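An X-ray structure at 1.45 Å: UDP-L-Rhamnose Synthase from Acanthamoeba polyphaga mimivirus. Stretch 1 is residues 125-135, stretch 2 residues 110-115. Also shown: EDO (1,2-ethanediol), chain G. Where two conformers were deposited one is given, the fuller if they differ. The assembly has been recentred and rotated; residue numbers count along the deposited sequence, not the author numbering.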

# COMPACT_ATOMS: atom_id res chain seq x y z
N GLY A 125 12.21 3.99 23.87
CA GLY A 125 11.31 3.20 23.01
C GLY A 125 10.73 4.02 21.87
O GLY A 125 10.72 5.29 21.96
N PHE A 126 10.20 3.36 20.85
CA PHE A 126 9.60 4.05 19.69
C PHE A 126 8.31 4.71 20.15
O PHE A 126 7.54 4.12 20.94
CB PHE A 126 9.40 3.07 18.53
CG PHE A 126 10.73 2.63 17.98
CD1 PHE A 126 11.39 3.42 17.04
CD2 PHE A 126 11.35 1.48 18.42
CE1 PHE A 126 12.63 3.03 16.57
CE2 PHE A 126 12.58 1.09 17.93
CZ PHE A 126 13.21 1.86 16.98
N THR A 127 8.12 5.95 19.68
CA THR A 127 6.93 6.75 19.99
C THR A 127 5.86 6.61 18.91
O THR A 127 6.12 6.13 17.77
CB THR A 127 7.30 8.21 20.25
OG1 THR A 127 7.63 8.71 18.95
CG2 THR A 127 8.42 8.32 21.27
N GLU A 128 4.69 7.18 19.21
CA GLU A 128 3.54 7.20 18.29
C GLU A 128 3.92 7.98 17.04
O GLU A 128 3.49 7.59 15.93
CB GLU A 128 2.31 7.76 18.97
CG GLU A 128 1.72 6.78 19.94
CD GLU A 128 2.38 6.64 21.31
OE1 GLU A 128 3.22 7.52 21.66
OE2 GLU A 128 1.95 5.77 22.07
N ASN A 129 4.73 9.03 17.20
CA ASN A 129 5.13 9.89 16.06
C ASN A 129 6.25 9.29 15.21
O ASN A 129 6.43 9.76 14.07
CB ASN A 129 5.54 11.28 16.56
CG ASN A 129 5.85 12.25 15.45
OD1 ASN A 129 4.96 12.61 14.68
ND2 ASN A 129 7.09 12.71 15.40
N ASP A 130 6.96 8.28 15.70
CA ASP A 130 8.15 7.69 15.05
C ASP A 130 7.72 6.99 13.75
O ASP A 130 6.62 6.36 13.71
CB ASP A 130 8.88 6.72 15.97
CG ASP A 130 9.88 7.38 16.89
OD1 ASP A 130 10.38 8.51 16.57
OD2 ASP A 130 10.14 6.79 17.92
N LYS A 131 8.54 7.12 12.73
CA LYS A 131 8.32 6.44 11.44
C LYS A 131 8.82 5.01 11.55
O LYS A 131 9.75 4.73 12.27
CB LYS A 131 9.08 7.13 10.31
CG LYS A 131 8.98 8.64 10.30
CD LYS A 131 7.57 9.15 10.33
CE LYS A 131 7.49 10.58 9.83
NZ LYS A 131 7.73 10.65 8.37
N PRO A 132 8.26 4.07 10.78
CA PRO A 132 8.80 2.71 10.72
C PRO A 132 10.30 2.68 10.40
O PRO A 132 10.76 3.51 9.60
CB PRO A 132 8.01 2.08 9.58
CG PRO A 132 6.69 2.82 9.60
CD PRO A 132 7.08 4.25 9.90
N ASN A 133 11.02 1.77 11.04
CA ASN A 133 12.44 1.53 10.72
C ASN A 133 12.71 0.05 10.62
O ASN A 133 13.88 -0.33 10.56
CB ASN A 133 13.36 2.21 11.73
CG ASN A 133 13.51 1.42 13.00
OD1 ASN A 133 12.59 0.70 13.41
ND2 ASN A 133 14.69 1.48 13.59
N PHE A 134 11.69 -0.81 10.61
CA PHE A 134 11.86 -2.26 10.38
C PHE A 134 11.17 -2.66 9.07
O PHE A 134 9.95 -2.43 8.94
CB PHE A 134 11.37 -3.10 11.56
CG PHE A 134 11.49 -4.57 11.31
CD1 PHE A 134 12.72 -5.23 11.28
CD2 PHE A 134 10.37 -5.32 11.02
CE1 PHE A 134 12.79 -6.58 10.98
CE2 PHE A 134 10.44 -6.68 10.77
CZ PHE A 134 11.65 -7.32 10.76
N PHE A 135 11.93 -3.29 8.18
CA PHE A 135 11.45 -3.63 6.83
C PHE A 135 11.73 -5.09 6.51
O PHE A 135 11.78 -5.40 5.33
CB PHE A 135 12.03 -2.64 5.81
CG PHE A 135 11.88 -1.20 6.21
CD1 PHE A 135 10.65 -0.56 6.11
CD2 PHE A 135 12.98 -0.44 6.60
CE1 PHE A 135 10.50 0.77 6.46
CE2 PHE A 135 12.82 0.91 6.95
CZ PHE A 135 11.59 1.51 6.87
C1 EDO G . 17.29 2.66 17.28
O1 EDO G . 17.21 1.40 16.69
C2 EDO G . 16.03 3.41 17.11
O2 EDO G . 16.13 4.77 17.40
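Stretch 2, residues 110-115: GCIFEG

Neither stretch forms a regular helix or strand, so the contact is built loop on loop. Stretch 1 makes a type I turn from Thr127 to Asp130, then extends through Lys131 and Pro132. Stretch 2 comes alongside the later part: the CA of Ile112 lies 5.0 Å from the CA of Pro132, and the CA of Phe113 4.6 Å from the CA of Phe134; the numbering rises in the same sense on both sides, though the two paths diverge and are not a parallel strand pair. One carbonyl fixes this register. Ile112 O accepts from Asn133 N at 3.0 Å and from Phe134 N at 3.2 Å, and so serves two successive amides.

Asn133 supplies the second anchor with its side chain. Its CA-to-CB bond points sideways, but with chi1 in the p well the amide end reaches Glu114 and pairs with its backbone: Glu114 N donates to Asn133 OD1 at 2.8 Å, while Asn133 ND2 donates to Glu114 O at 3.1 Å. The carboxamide thus pairs with both backbone polar groups of one residue.

Phe113, the residue of stretch 2 most covered by stretch 1, lays its ring beside that of Phe126. The planes differ by only 6° but are slid apart, with centroids 4.6 Å from each other, so each ring receives the other's methylene instead of its face: Phe113 CB sits 3.5 Å from the Phe126 ring centroid, and Phe126 CB 3.6 Å from the Phe113 ring centroid. Carbonyls line the ring edges, Lys131 O at 3.3 Å from Phe113 CE1 and Glu114 O at 3.2 Å from Phe126 CZ.

The turn is braced by Asp130, whose OD2 accepts from Thr127 N at 2.8 Å. Farther along, Phe134 packs its CB 3.5 Å from Phe113 C. Gly115, at phi 122°, has a backbone that itself calls for glycine; a CB there would also clash with O1 of the bound ethanediol.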

# COMPACT_ATOMS: atom_id res chain seq x y z
N GLY A 110 2.63 -2.81 16.29
CA GLY A 110 3.91 -2.16 16.58
C GLY A 110 5.08 -2.94 16.00
O GLY A 110 6.20 -2.49 16.25
N CYS A 111 4.85 -3.96 15.16
CA CYS A 111 5.95 -4.72 14.49
C CYS A 111 6.46 -3.96 13.26
O CYS A 111 6.67 -4.57 12.22
CB CYS A 111 5.51 -6.15 14.26
SG CYS A 111 5.46 -6.98 15.88
N ILE A 112 6.65 -2.65 13.39
CA ILE A 112 7.11 -1.74 12.30
C ILE A 112 8.40 -1.07 12.73
O ILE A 112 8.91 -0.21 11.98
CB ILE A 112 5.98 -0.74 12.00
CG1 ILE A 112 5.68 0.16 13.20
CG2 ILE A 112 4.74 -1.54 11.56
CD1 ILE A 112 4.59 1.17 12.97
N PHE A 113 8.90 -1.41 13.92
CA PHE A 113 10.17 -0.84 14.44
C PHE A 113 11.11 -1.95 14.89
O PHE A 113 10.72 -3.07 15.17
CB PHE A 113 9.95 0.05 15.66
CG PHE A 113 8.86 1.08 15.53
CD1 PHE A 113 9.02 2.21 14.74
CD2 PHE A 113 7.64 0.90 16.18
CE1 PHE A 113 8.03 3.17 14.68
CE2 PHE A 113 6.66 1.86 16.11
CZ PHE A 113 6.83 2.97 15.30
N GLU A 114 12.39 -1.61 14.91
CA GLU A 114 13.47 -2.50 15.39
C GLU A 114 14.38 -1.68 16.31
O GLU A 114 14.90 -0.65 15.87
CB GLU A 114 14.18 -3.13 14.19
CG GLU A 114 15.35 -4.01 14.56
CD GLU A 114 15.09 -5.39 15.15
OE1 GLU A 114 14.11 -6.16 14.74
OE2 GLU A 114 15.96 -5.78 15.97
N GLY A 115 14.55 -2.14 17.54
CA GLY A 115 15.58 -1.63 18.46
C GLY A 115 15.04 -1.09 19.77
O GLY A 115 13.88 -1.30 20.11